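PDB 2GMY: hypothetical protein Atu0492 from Agrobacterium tumefaciens, which is of unknown function but probably acts in antioxidant defence as an AhpD-like member of the carboxymuconolactone decarboxylase family. Local coordinates for residues 31-36 against 62-67; 82-87 against 113-118; 89-94 against 105-110. All blocks are in the same frame, centred on the assembly; numbering follows the deposited sequence.

Contact 1: residues 31-36 against 62-67; sequences EHRFIH and DGLSEQ
Asp62 and Leu64 reach from the turn after helix 49-61 to the first turn of helix 32-45, where His36, Arg33 and His32 receive them. Asp62 comes first. Its OD2 accepts a hydrogen bond from His36 NE2 at 2.6 Å, nearly straight at 173°. The oxygen lies in the plane of the imidazole, at the edge of the ring. The ring meets OD2 on the anti side of the carboxylate, out of the carboxylate plane, and the two planes are turned 56° apart. The nearby carboxylate would probably raise the pKa of the imidazole. The same OD2 lies 4.0 Å from CB of His32, one turn earlier on the helix. Gly63 follows with positive phi. It is the C-prime residue of the Schellman motif that ends helix 49-61. Leu64 then points its side chain at helix 32-45, one methyl to each of two side chains. CD1 sits 3.8 Å from His36 CD2, obliquely to the ring. CD2 lies 3.8 Å from Arg33 CG and 4.0 Å from Arg33 CD. Arg33 CG is anti to the backbone N (chi1 -179°), which sets the start of the chain beside this methyl. Ser65 is the N-cap of helix 66-70, where its OG caps Trp68 N. Trp68 also packs on Arg33 and His36. The arrangement is a surface contact of an all-helical fold: a His-carboxylate hydrogen bond beside a Schellman-terminated helix end.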
ATOM      1  N   GLU A  31     -10.798 -14.923  28.547  1.00 23.52           N
ATOM      2  CA  GLU A  31     -12.086 -15.461  28.139  1.00 24.44           C
ATOM      3  C   GLU A  31     -11.964 -16.144  26.774  1.00 24.11           C
ATOM      4  O   GLU A  31     -11.331 -15.608  25.859  1.00 23.90           O
ATOM      5  CB  GLU A  31     -13.102 -14.328  28.061  1.00 25.05           C
ATOM      6  CG  GLU A  31     -14.512 -14.736  28.403  1.00 30.33           C
ATOM      7  CD  GLU A  31     -15.455 -13.556  28.469  1.00 35.12           C
ATOM      8  OE1 GLU A  31     -15.190 -12.599  29.240  1.00 37.68           O
ATOM      9  OE2 GLU A  31     -16.471 -13.597  27.751  1.00 37.24           O
ATOM     10  N   HIS A  32     -12.567 -17.321  26.637  1.00 23.41           N
ATOM     11  CA  HIS A  32     -12.417 -18.090  25.405  1.00 22.88           C
ATOM     12  C   HIS A  32     -12.950 -17.353  24.175  1.00 21.40           C
ATOM     13  O   HIS A  32     -12.387 -17.476  23.082  1.00 20.34           O
ATOM     14  CB  HIS A  32     -13.018 -19.494  25.545  1.00 24.07           C
ATOM     15  CG  HIS A  32     -12.290 -20.352  26.532  1.00 27.68           C
ATOM     16  ND1 HIS A  32     -10.948 -20.643  26.413  1.00 30.56           N
ATOM     17  CD2 HIS A  32     -12.710 -20.968  27.664  1.00 31.09           C
ATOM     18  CE1 HIS A  32     -10.571 -21.405  27.426  1.00 32.55           C
ATOM     19  NE2 HIS A  32     -11.622 -21.615  28.201  1.00 32.46           N
ATOM     20  N   ARG A  33     -14.012 -16.573  24.362  1.00 20.09           N
ATOM     21  CA  ARG A  33     -14.564 -15.750  23.290  1.00 19.49           C
ATOM     22  C   ARG A  33     -13.512 -14.802  22.706  1.00 18.02           C
ATOM     23  O   ARG A  33     -13.439 -14.616  21.483  1.00 17.12           O
ATOM     24  CB  ARG A  33     -15.759 -14.946  23.791  1.00 20.52           C
ATOM     25  CG  ARG A  33     -16.359 -14.095  22.695  1.00 23.72           C
ATOM     26  CD  ARG A  33     -17.510 -13.223  23.152  1.00 29.66           C
ATOM     27  NE  ARG A  33     -17.153 -12.284  24.208  1.00 34.46           N
ATOM     28  CZ  ARG A  33     -17.477 -12.443  25.484  1.00 36.58           C
ATOM     29  NH1 ARG A  33     -18.159 -13.519  25.863  1.00 38.91           N
ATOM     30  NH2 ARG A  33     -17.124 -11.530  26.386  1.00 37.14           N
ATOM     31  N   PHE A  34     -12.694 -14.225  23.580  1.00 16.82           N
ATOM     32  CA  PHE A  34     -11.644 -13.291  23.147  1.00 16.14           C
ATOM     33  C   PHE A  34     -10.505 -14.029  22.441  1.00 15.99           C
ATOM     34  O   PHE A  34      -9.929 -13.523  21.466  1.00 15.43           O
ATOM     35  CB  PHE A  34     -11.115 -12.469  24.327  1.00 16.92           C
ATOM     36  CG  PHE A  34     -12.167 -11.609  24.997  1.00 17.60           C
ATOM     37  CD1 PHE A  34     -13.170 -10.977  24.252  1.00 19.30           C
ATOM     38  CD2 PHE A  34     -12.132 -11.407  26.375  1.00 20.12           C
ATOM     39  CE1 PHE A  34     -14.141 -10.172  24.878  1.00 20.81           C
ATOM     40  CE2 PHE A  34     -13.094 -10.611  27.004  1.00 20.96           C
ATOM     41  CZ  PHE A  34     -14.097  -9.995  26.246  1.00 19.77           C
ATOM     42  N   ILE A  35     -10.181 -15.225  22.932  1.00 15.43           N
ATOM     43  CA  ILE A  35      -9.171 -16.052  22.279  1.00 15.65           C
ATOM     44  C   ILE A  35      -9.641 -16.426  20.864  1.00 14.78           C
ATOM     45  O   ILE A  35      -8.884 -16.293  19.895  1.00 14.46           O
ATOM     46  CB  ILE A  35      -8.813 -17.296  23.125  1.00 16.26           C
ATOM     47  CG1 ILE A  35      -8.196 -16.854  24.456  1.00 16.85           C
ATOM     48  CG2 ILE A  35      -7.840 -18.198  22.348  1.00 17.34           C
ATOM     49  CD1 ILE A  35      -7.893 -18.026  25.412  1.00 17.42           C
ATOM     50  N   HIS A  36     -10.896 -16.860  20.743  1.00 13.93           N
ATOM     51  CA  HIS A  36     -11.471 -17.164  19.426  1.00 13.68           C
ATOM     52  C   HIS A  36     -11.416 -15.967  18.482  1.00 13.21           C
ATOM     53  O   HIS A  36     -11.037 -16.091  17.318  1.00 13.42           O
ATOM     54  CB  HIS A  36     -12.930 -17.590  19.560  1.00 13.97           C
ATOM     55  CG  HIS A  36     -13.109 -18.890  20.272  1.00 15.75           C
ATOM     56  ND1 HIS A  36     -12.296 -19.976  20.039  1.00 16.66           N
ATOM     57  CD2 HIS A  36     -14.023 -19.286  21.189  1.00 17.81           C
ATOM     58  CE1 HIS A  36     -12.697 -20.989  20.790  1.00 18.67           C
ATOM     59  NE2 HIS A  36     -13.740 -20.595  21.498  1.00 17.88           N
ATOM     60  N   ASP A  62     -18.084 -23.295  20.600  1.00 18.86           N
ATOM     61  CA  ASP A  62     -18.311 -22.571  21.854  1.00 19.52           C
ATOM     62  C   ASP A  62     -19.561 -21.694  21.831  1.00 19.18           C
ATOM     63  O   ASP A  62     -19.768 -20.878  22.732  1.00 19.99           O
ATOM     64  CB  ASP A  62     -17.059 -21.786  22.277  1.00 20.36           C
ATOM     65  CG  ASP A  62     -16.042 -22.659  22.995  1.00 22.80           C
ATOM     66  OD1 ASP A  62     -16.377 -23.815  23.357  1.00 26.55           O
ATOM     67  OD2 ASP A  62     -14.903 -22.199  23.219  1.00 24.92           O
ATOM     68  N   GLY A  63     -20.387 -21.874  20.798  1.00 18.65           N
ATOM     69  CA  GLY A  63     -21.717 -21.275  20.733  1.00 19.05           C
ATOM     70  C   GLY A  63     -21.819 -19.870  20.157  1.00 18.76           C
ATOM     71  O   GLY A  63     -22.884 -19.255  20.225  1.00 20.00           O
ATOM     72  N   LEU A  64     -20.721 -19.357  19.593  1.00 18.15           N
ATOM     73  CA  LEU A  64     -20.742 -18.050  18.930  1.00 17.55           C
ATOM     74  C   LEU A  64     -21.612 -18.120  17.677  1.00 16.96           C
ATOM     75  O   LEU A  64     -21.662 -19.158  17.000  1.00 17.03           O
ATOM     76  CB  LEU A  64     -19.308 -17.573  18.631  1.00 17.27           C
ATOM     77  CG  LEU A  64     -18.591 -17.230  19.952  1.00 18.70           C
ATOM     78  CD1 LEU A  64     -17.082 -17.417  19.932  1.00 21.93           C
ATOM     79  CD2 LEU A  64     -18.971 -15.824  20.467  1.00 18.04           C
ATOM     80  N   SER A  65     -22.322 -17.032  17.376  1.00 16.33           N
ATOM     81  CA  SER A  65     -23.287 -17.060  16.269  1.00 16.68           C
ATOM     82  C   SER A  65     -22.616 -17.112  14.891  1.00 16.64           C
ATOM     83  O   SER A  65     -21.459 -16.712  14.728  1.00 15.95           O
ATOM     84  CB  SER A  65     -24.220 -15.856  16.349  1.00 17.13           C
ATOM     85  OG  SER A  65     -23.549 -14.667  15.963  1.00 17.43           O
ATOM     86  N   GLU A  66     -23.352 -17.571  13.886  1.00 16.56           N
ATOM     87  CA  GLU A  66     -22.801 -17.558  12.521  1.00 16.78           C
ATOM     88  C   GLU A  66     -22.524 -16.125  12.053  1.00 16.73           C
ATOM     89  O   GLU A  66     -21.600 -15.897  11.272  1.00 16.28           O
ATOM     90  CB  GLU A  66     -23.681 -18.324  11.525  1.00 17.30           C
ATOM     91  CG  GLU A  66     -23.870 -19.812  11.873  1.00 19.16           C
ATOM     92  CD  GLU A  66     -22.554 -20.579  11.982  1.00 22.13           C
ATOM     93  OE1 GLU A  66     -21.656 -20.366  11.139  1.00 22.91           O
ATOM     94  OE2 GLU A  66     -22.417 -21.411  12.903  1.00 23.86           O
ATOM     95  N   GLN A  67     -23.309 -15.167  12.541  1.00 16.44           N
ATOM     96  CA  GLN A  67     -23.103 -13.766  12.195  1.00 17.02           C
ATOM     97  C   GLN A  67     -21.783 -13.271  12.789  1.00 16.36           C
ATOM     98  O   GLN A  67     -20.979 -12.641  12.107  1.00 16.15           O
ATOM     99  CB  GLN A  67     -24.255 -12.945  12.741  1.00 17.74           C
ATOM    100  CG  GLN A  67     -24.579 -11.737  11.939  1.00 21.03           C
ATOM    101  CD  GLN A  67     -25.891 -11.105  12.354  1.00 24.00           C
ATOM    102  OE1 GLN A  67     -26.239 -11.070  13.545  1.00 26.14           O
ATOM    103  NE2 GLN A  67     -26.623 -10.597  11.380  1.00 22.52           N
TER

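Contact 2: residues 82-87 against 113-118; sequences TEQERA and AHFSDE
The N-terminal turns of helix 83-96 pack against the turn between helices 105-114 and 117-139, with Gln84 and Ala87 on one side and His114 and Phe115 on the other. The backbones come close, with Gln84 CA only 5.9 Å from His114 CA. A CH-pi contact lies at the centre. Gln84 CA sits over one face of the imidazole, 3.8 Å from its centroid and 17° off the ring normal. Glu83 O lies over the same face, offset toward the rim. Ala87 CB approaches the ring obliquely and comes within 3.5 Å of His114 CD2. The Gln84 side chain continues past the ring. Its CG is anti to the backbone N (chi1 -177°) and lies 3.7 Å from Phe115 CZ. The extended Gln84 side chain crosses that of Phe115 at about a right angle, while the amide and ring planes are only 31° apart. NE2 is 3.6 Å from Phe115 CE1. It also gives a weak hydrogen bond to His114 O, long at 3.5 Å and bent. Phe115 packs further on Ile120 and Ile123 of helix 117-139 and meets Phe34 edge-to-face. Thr82 OG1 accepts from Glu85 N at 3.0 Å, and Glu85 OE1 accepts from Thr82 N. This reciprocal pair is a capping box. It starts the helix that here meets an interhelical turn, in an all-helical, AhpD-like fold.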
ATOM      1  N   THR A  82     -19.719  -6.139  20.331  1.00 15.33           N
ATOM      2  CA  THR A  82     -19.815  -5.250  21.485  1.00 15.21           C
ATOM      3  C   THR A  82     -18.698  -4.200  21.454  1.00 15.66           C
ATOM      4  O   THR A  82     -17.706  -4.361  20.736  1.00 15.03           O
ATOM      5  CB  THR A  82     -19.689  -6.036  22.801  1.00 15.26           C
ATOM      6  OG1 THR A  82     -18.338  -6.476  22.963  1.00 14.84           O
ATOM      7  CG2 THR A  82     -20.628  -7.260  22.811  1.00 15.42           C
ATOM      8  N   GLU A  83     -18.821  -3.137  22.249  1.00 15.72           N
ATOM      9  CA  GLU A  83     -17.764  -2.126  22.267  1.00 16.26           C
ATOM     10  C   GLU A  83     -16.433  -2.733  22.727  1.00 15.52           C
ATOM     11  O   GLU A  83     -15.379  -2.406  22.190  1.00 15.74           O
ATOM     12  CB  GLU A  83     -18.148  -0.909  23.116  1.00 17.56           C
ATOM     13  CG  GLU A  83     -19.263  -0.071  22.467  1.00 21.28           C
ATOM     14  CD  GLU A  83     -18.955   0.330  21.015  1.00 26.97           C
ATOM     15  OE1 GLU A  83     -17.880   0.927  20.768  1.00 30.17           O
ATOM     16  OE2 GLU A  83     -19.793   0.057  20.113  1.00 29.41           O
ATOM     17  N   GLN A  84     -16.500  -3.644  23.690  1.00 15.15           N
ATOM     18  CA  GLN A  84     -15.303  -4.341  24.148  1.00 14.53           C
ATOM     19  C   GLN A  84     -14.681  -5.169  23.020  1.00 14.01           C
ATOM     20  O   GLN A  84     -13.469  -5.117  22.812  1.00 14.19           O
ATOM     21  CB  GLN A  84     -15.632  -5.257  25.316  1.00 14.76           C
ATOM     22  CG  GLN A  84     -14.414  -5.958  25.879  1.00 16.56           C
ATOM     23  CD  GLN A  84     -14.732  -6.746  27.133  1.00 18.60           C
ATOM     24  OE1 GLN A  84     -15.804  -7.344  27.250  1.00 19.09           O
ATOM     25  NE2 GLN A  84     -13.776  -6.782  28.068  1.00 20.01           N
ATOM     26  N   GLU A  85     -15.510  -5.933  22.308  1.00 12.65           N
ATOM     27  CA  GLU A  85     -15.017  -6.708  21.148  1.00 11.85           C
ATOM     28  C   GLU A  85     -14.403  -5.790  20.088  1.00 12.18           C
ATOM     29  O   GLU A  85     -13.350  -6.115  19.505  1.00 12.18           O
ATOM     30  CB  GLU A  85     -16.132  -7.547  20.523  1.00 11.81           C
ATOM     31  CG  GLU A  85     -16.539  -8.700  21.413  1.00 12.96           C
ATOM     32  CD  GLU A  85     -17.754  -9.464  20.907  1.00 15.07           C
ATOM     33  OE1 GLU A  85     -18.663  -8.843  20.314  1.00 16.67           O
ATOM     34  OE2 GLU A  85     -17.798 -10.692  21.120  1.00 16.31           O
ATOM     35  N   ARG A  86     -15.051  -4.654  19.827  1.00 12.10           N
ATOM     36  CA  ARG A  86     -14.488  -3.689  18.879  1.00 12.87           C
ATOM     37  C   ARG A  86     -13.130  -3.159  19.301  1.00 12.65           C
ATOM     38  O   ARG A  86     -12.247  -2.956  18.463  1.00 12.70           O
ATOM     39  CB  ARG A  86     -15.434  -2.514  18.620  1.00 12.99           C
ATOM     40  CG  ARG A  86     -16.697  -2.938  17.931  1.00 13.92           C
ATOM     41  CD  ARG A  86     -17.599  -1.737  17.657  1.00 14.85           C
ATOM     42  NE  ARG A  86     -17.070  -0.895  16.581  1.00 15.18           N
ATOM     43  CZ  ARG A  86     -17.168  -1.181  15.282  1.00 14.61           C
ATOM     44  NH1 ARG A  86     -17.790  -2.286  14.871  1.00 15.42           N
ATOM     45  NH2 ARG A  86     -16.631  -0.358  14.388  1.00 16.53           N
ATOM     46  N   ALA A  87     -12.965  -2.933  20.603  1.00 12.37           N
ATOM     47  CA  ALA A  87     -11.699  -2.451  21.132  1.00 13.04           C
ATOM     48  C   ALA A  87     -10.627  -3.505  20.880  1.00 12.66           C
ATOM     49  O   ALA A  87      -9.524  -3.206  20.429  1.00 13.21           O
ATOM     50  CB  ALA A  87     -11.840  -2.178  22.609  1.00 13.61           C
ATOM     51  N   ALA A 113      -9.284   1.036  27.627  1.00 14.05           N
ATOM     52  CA  ALA A 113     -10.590   1.339  28.199  1.00 14.63           C
ATOM     53  C   ALA A 113     -11.266   0.077  28.763  1.00 14.52           C
ATOM     54  O   ALA A 113     -11.945   0.126  29.794  1.00 14.81           O
ATOM     55  CB  ALA A 113     -11.462   2.020  27.168  1.00 15.55           C
ATOM     56  N   HIS A 114     -11.004  -1.068  28.134  1.00 13.93           N
ATOM     57  CA  HIS A 114     -11.767  -2.300  28.386  1.00 14.26           C
ATOM     58  C   HIS A 114     -10.992  -3.435  29.030  1.00 14.35           C
ATOM     59  O   HIS A 114     -11.584  -4.446  29.401  1.00 14.99           O
ATOM     60  CB  HIS A 114     -12.348  -2.811  27.072  1.00 15.31           C
ATOM     61  CG  HIS A 114     -13.376  -1.902  26.491  1.00 16.62           C
ATOM     62  ND1 HIS A 114     -14.697  -1.949  26.868  1.00 19.60           N
ATOM     63  CD2 HIS A 114     -13.272  -0.902  25.585  1.00 17.70           C
ATOM     64  CE1 HIS A 114     -15.369  -1.021  26.210  1.00 20.30           C
ATOM     65  NE2 HIS A 114     -14.529  -0.372  25.425  1.00 19.89           N
ATOM     66  N   PHE A 115      -9.667  -3.296  29.109  1.00 13.79           N
ATOM     67  CA  PHE A 115      -8.821  -4.380  29.597  1.00 13.20           C
ATOM     68  C   PHE A 115      -7.747  -3.867  30.538  1.00 13.27           C
ATOM     69  O   PHE A 115      -7.199  -2.783  30.338  1.00 13.51           O
ATOM     70  CB  PHE A 115      -8.151  -5.111  28.413  1.00 13.21           C
ATOM     71  CG  PHE A 115      -9.124  -5.844  27.523  1.00 12.67           C
ATOM     72  CD1 PHE A 115      -9.613  -7.094  27.886  1.00 12.75           C
ATOM     73  CD2 PHE A 115      -9.575  -5.259  26.337  1.00 13.91           C
ATOM     74  CE1 PHE A 115     -10.510  -7.768  27.065  1.00 13.65           C
ATOM     75  CE2 PHE A 115     -10.479  -5.929  25.508  1.00 13.34           C
ATOM     76  CZ  PHE A 115     -10.945  -7.173  25.872  1.00 14.17           C
ATOM     77  N   SER A 116      -7.436  -4.670  31.554  1.00 13.16           N
ATOM     78  CA  SER A 116      -6.303  -4.387  32.437  1.00 13.68           C
ATOM     79  C   SER A 116      -4.965  -4.589  31.723  1.00 13.63           C
ATOM     80  O   SER A 116      -4.903  -5.233  30.665  1.00 13.86           O
ATOM     81  CB  SER A 116      -6.346  -5.314  33.653  1.00 13.55           C
ATOM     82  OG  SER A 116      -6.003  -6.646  33.279  1.00 15.01           O
ATOM     83  N   ASP A 117      -3.883  -4.071  32.307  1.00 13.97           N
ATOM     84  CA  ASP A 117      -2.558  -4.283  31.723  1.00 14.46           C
ATOM     85  C   ASP A 117      -2.242  -5.777  31.634  1.00 15.10           C
ATOM     86  O   ASP A 117      -1.667  -6.228  30.647  1.00 14.68           O
ATOM     87  CB  ASP A 117      -1.457  -3.575  32.523  1.00 15.21           C
ATOM     88  CG  ASP A 117      -1.322  -2.096  32.181  1.00 18.28           C
ATOM     89  OD1 ASP A 117      -2.108  -1.579  31.358  1.00 20.61           O
ATOM     90  OD2 ASP A 117      -0.396  -1.455  32.737  1.00 21.47           O
ATOM     91  N   GLU A 118      -2.608  -6.548  32.663  1.00 15.01           N
ATOM     92  CA  GLU A 118      -2.331  -7.984  32.636  1.00 16.18           C
ATOM     93  C   GLU A 118      -3.045  -8.638  31.449  1.00 15.01           C
ATOM     94  O   GLU A 118      -2.435  -9.388  30.690  1.00 15.13           O
ATOM     95  CB  GLU A 118      -2.717  -8.667  33.954  1.00 15.92           C
ATOM     96  CG  GLU A 118      -2.378 -10.159  33.951  1.00 18.11           C
ATOM     97  CD  GLU A 118      -2.943 -10.920  35.144  1.00 19.64           C
ATOM     98  OE1 GLU A 118      -3.860 -10.403  35.824  1.00 24.16           O
ATOM     99  OE2 GLU A 118      -2.476 -12.053  35.385  1.00 24.24           O
TER

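Contact 3: residues 89-94 against 105-110; sequences LGWVDA and DDAFET
Trp91 on helix 83-96 brings the six-membered ring of its indole up to Ala107 and Phe108 on helix 105-114. From CB the side chain leaves with CG anti to the backbone N (chi1 -170°), which carries the base of the indole out beside its own carbonyl carbon. The six-membered ring does the touching. CE3 comes first. It lies 4.2 Å from Ala107 CB and about as near to the Ala107 carbonyl carbon, and it also meets N and CA of Phe108. CZ3 is next around the ring and reaches Phe108 CB at 3.7 Å. CH2 goes further out and makes the closest approach, 3.6 Å to Phe108 CD1. CZ2 touches the same CD1 more loosely.

The two aromatic side chains lie side by side and point the same way. The six-membered ring of Trp91 and the ring of Phe108 are oblique, with planes at 52° and centroids 5.5 Å apart. NE1, in the five-membered ring, hydrogen-bonds to Thr124 OG1 of helix 117-139. Ile123 and Ile127 of that helix also pack on Trp91, so the indole sits among three helices. Helices 83-96 and 105-114 run roughly antiparallel in this all-helical, AhpD-like fold. Their local axes come within 8.8 Å and cross at -142°. Between the helices Ala107 faces Gly90 and Ala94. Ala107 CB lies 4.2 Å from Ala94 CB and 4.3 Å from Gly90 O. No hydrogen bond joins the two segments. A neighbouring subunit adds to the packing: its Gly139 lies against Trp91 and its Arg4 against Phe108. That Arg4 also forms a salt bridge with Asp105 OD1, at the start of helix 105-114.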
ATOM      1  N   LEU A  89     -10.730  -6.002  18.596  1.00 11.38           N
ATOM      2  CA  LEU A  89     -10.536  -6.133  17.137  1.00 11.35           C
ATOM      3  C   LEU A  89      -9.600  -5.050  16.584  1.00 11.41           C
ATOM      4  O   LEU A  89      -8.720  -5.332  15.763  1.00 11.77           O
ATOM      5  CB  LEU A  89     -11.885  -6.101  16.417  1.00 11.85           C
ATOM      6  CG  LEU A  89     -12.683  -7.399  16.538  1.00 11.84           C
ATOM      7  CD1 LEU A  89     -14.173  -7.163  16.324  1.00 12.50           C
ATOM      8  CD2 LEU A  89     -12.144  -8.471  15.579  1.00 12.05           C
ATOM      9  N   GLY A  90      -9.774  -3.813  17.047  1.00 11.73           N
ATOM     10  CA  GLY A  90      -8.881  -2.715  16.623  1.00 11.70           C
ATOM     11  C   GLY A  90      -7.420  -3.020  16.921  1.00 11.64           C
ATOM     12  O   GLY A  90      -6.516  -2.715  16.113  1.00 10.99           O
ATOM     13  N   TRP A  91      -7.183  -3.648  18.074  1.00 10.64           N
ATOM     14  CA  TRP A  91      -5.827  -3.984  18.492  1.00 10.61           C
ATOM     15  C   TRP A  91      -5.309  -5.194  17.728  1.00  9.91           C
ATOM     16  O   TRP A  91      -4.141  -5.218  17.297  1.00 10.57           O
ATOM     17  CB  TRP A  91      -5.802  -4.253  19.987  1.00 10.41           C
ATOM     18  CG  TRP A  91      -4.442  -4.382  20.595  1.00  9.90           C
ATOM     19  CD1 TRP A  91      -3.934  -5.484  21.236  1.00 11.18           C
ATOM     20  CD2 TRP A  91      -3.415  -3.377  20.665  1.00 10.83           C
ATOM     21  NE1 TRP A  91      -2.669  -5.228  21.702  1.00 11.35           N
ATOM     22  CE2 TRP A  91      -2.321  -3.947  21.365  1.00 10.53           C
ATOM     23  CE3 TRP A  91      -3.313  -2.059  20.211  1.00 10.09           C
ATOM     24  CZ2 TRP A  91      -1.135  -3.239  21.613  1.00 11.20           C
ATOM     25  CZ3 TRP A  91      -2.127  -1.348  20.469  1.00 10.29           C
ATOM     26  CH2 TRP A  91      -1.064  -1.946  21.168  1.00 11.16           C
ATOM     27  N   VAL A  92      -6.159  -6.205  17.559  1.00  9.54           N
ATOM     28  CA  VAL A  92      -5.763  -7.338  16.719  1.00  9.90           C
ATOM     29  C   VAL A  92      -5.316  -6.855  15.335  1.00  9.92           C
ATOM     30  O   VAL A  92      -4.262  -7.263  14.834  1.00  9.95           O
ATOM     31  CB  VAL A  92      -6.882  -8.384  16.608  1.00 10.49           C
ATOM     32  CG1 VAL A  92      -6.529  -9.463  15.581  1.00 10.34           C
ATOM     33  CG2 VAL A  92      -7.139  -9.008  17.968  1.00 11.63           C
ATOM     34  N   ASP A  93      -6.115  -5.983  14.726  1.00 10.05           N
ATOM     35  CA  ASP A  93      -5.770  -5.437  13.416  1.00 10.52           C
ATOM     36  C   ASP A  93      -4.442  -4.661  13.449  1.00 10.70           C
ATOM     37  O   ASP A  93      -3.547  -4.919  12.627  1.00 11.36           O
ATOM     38  CB  ASP A  93      -6.900  -4.531  12.929  1.00 11.09           C
ATOM     39  CG  ASP A  93      -8.125  -5.313  12.486  1.00 13.09           C
ATOM     40  OD1 ASP A  93      -8.226  -6.518  12.799  1.00 14.07           O
ATOM     41  OD2 ASP A  93      -8.990  -4.709  11.815  1.00 16.77           O
ATOM     42  N   ALA A  94      -4.309  -3.735  14.400  1.00 10.79           N
ATOM     43  CA  ALA A  94      -3.126  -2.857  14.450  1.00 10.92           C
ATOM     44  C   ALA A  94      -1.839  -3.649  14.664  1.00 11.09           C
ATOM     45  O   ALA A  94      -0.799  -3.375  14.043  1.00 12.18           O
ATOM     46  CB  ALA A  94      -3.291  -1.789  15.549  1.00 11.64           C
ATOM     47  N   ASP A 105      -1.507   5.051  19.149  1.00 15.73           N
ATOM     48  CA  ASP A 105      -2.071   5.483  20.421  1.00 16.87           C
ATOM     49  C   ASP A 105      -3.583   5.297  20.516  1.00 16.77           C
ATOM     50  O   ASP A 105      -4.070   4.835  21.542  1.00 16.39           O
ATOM     51  CB  ASP A 105      -1.743   6.966  20.661  1.00 17.69           C
ATOM     52  CG  ASP A 105      -0.278   7.206  21.036  1.00 20.14           C
ATOM     53  OD1 ASP A 105       0.436   6.276  21.478  1.00 20.28           O
ATOM     54  OD2 ASP A 105       0.161   8.373  20.904  1.00 24.02           O
ATOM     55  N   ASP A 106      -4.326   5.658  19.463  1.00 16.72           N
ATOM     56  CA  ASP A 106      -5.789   5.563  19.527  1.00 17.58           C
ATOM     57  C   ASP A 106      -6.260   4.126  19.757  1.00 16.59           C
ATOM     58  O   ASP A 106      -7.095   3.873  20.633  1.00 17.03           O
ATOM     59  CB  ASP A 106      -6.444   6.161  18.281  1.00 18.50           C
ATOM     60  CG  ASP A 106      -6.360   7.687  18.245  1.00 23.53           C
ATOM     61  OD1 ASP A 106      -5.887   8.311  19.232  1.00 29.00           O
ATOM     62  OD2 ASP A 106      -6.780   8.276  17.218  1.00 29.67           O
ATOM     63  N   ALA A 107      -5.705   3.190  18.980  1.00 15.94           N
ATOM     64  CA  ALA A 107      -6.010   1.766  19.139  1.00 15.50           C
ATOM     65  C   ALA A 107      -5.645   1.238  20.536  1.00 14.83           C
ATOM     66  O   ALA A 107      -6.397   0.456  21.136  1.00 14.60           O
ATOM     67  CB  ALA A 107      -5.306   0.949  18.058  1.00 15.55           C
ATOM     68  N   PHE A 108      -4.506   1.679  21.064  1.00 14.41           N
ATOM     69  CA  PHE A 108      -4.097   1.238  22.388  1.00 14.46           C
ATOM     70  C   PHE A 108      -5.007   1.831  23.474  1.00 14.80           C
ATOM     71  O   PHE A 108      -5.384   1.133  24.424  1.00 15.03           O
ATOM     72  CB  PHE A 108      -2.635   1.600  22.656  1.00 14.93           C
ATOM     73  CG  PHE A 108      -2.144   1.109  23.980  1.00 14.13           C
ATOM     74  CD1 PHE A 108      -2.011  -0.254  24.223  1.00 16.81           C
ATOM     75  CD2 PHE A 108      -1.869   2.010  25.011  1.00 15.62           C
ATOM     76  CE1 PHE A 108      -1.576  -0.725  25.464  1.00 16.61           C
ATOM     77  CE2 PHE A 108      -1.422   1.553  26.253  1.00 16.57           C
ATOM     78  CZ  PHE A 108      -1.291   0.182  26.486  1.00 16.30           C
ATOM     79  N   GLU A 109      -5.361   3.112  23.328  1.00 14.89           N
ATOM     80  CA  GLU A 109      -6.225   3.797  24.300  1.00 16.07           C
ATOM     81  C   GLU A 109      -7.597   3.117  24.409  1.00 15.08           C
ATOM     82  O   GLU A 109      -8.138   2.920  25.504  1.00 14.95           O
ATOM     83  CB  GLU A 109      -6.401   5.271  23.903  1.00 15.61           C
ATOM     84  CG  GLU A 109      -7.243   6.071  24.880  1.00 20.18           C
ATOM     85  CD  GLU A 109      -7.508   7.501  24.430  1.00 20.61           C
ATOM     86  OE1 GLU A 109      -7.401   7.802  23.214  1.00 28.83           O
ATOM     87  OE2 GLU A 109      -7.854   8.322  25.302  1.00 26.95           O
ATOM     88  N   THR A 110      -8.164   2.784  23.255  1.00 14.23           N
ATOM     89  CA  THR A 110      -9.464   2.125  23.204  1.00 14.44           C
ATOM     90  C   THR A 110      -9.380   0.742  23.859  1.00 13.81           C
ATOM     91  O   THR A 110     -10.273   0.334  24.606  1.00 13.85           O
ATOM     92  CB  THR A 110      -9.931   2.053  21.744  1.00 14.73           C
ATOM     93  OG1 THR A 110     -10.032   3.395  21.232  1.00 15.78           O
ATOM     94  CG2 THR A 110     -11.265   1.352  21.614  1.00 16.38           C
TER

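How the contacts relate
Contacts 2 and 3 are neighbours on the same pair of helices, 83-96 and 105-114, with centres about 9 Å apart. Contact 3 falls within the chain span that contact 2 encloses. They meet where Ala87 CB lies 3.6 Å from Thr110 O, and both border the same neighbouring subunit. Contact 1 comes earlier in the chain, its centre about 15 Å from that of contact 2. Phe34 bridges the two: its CZ is 3.3 Å from Gln84 OE1 and its CE2 is 3.8 Å from Phe115 CE1. A long, weak ion pair also links Arg33 NE to Glu85 OE2. Contacts 1 and 3 do not touch; their nearest atoms are about 6 Å apart.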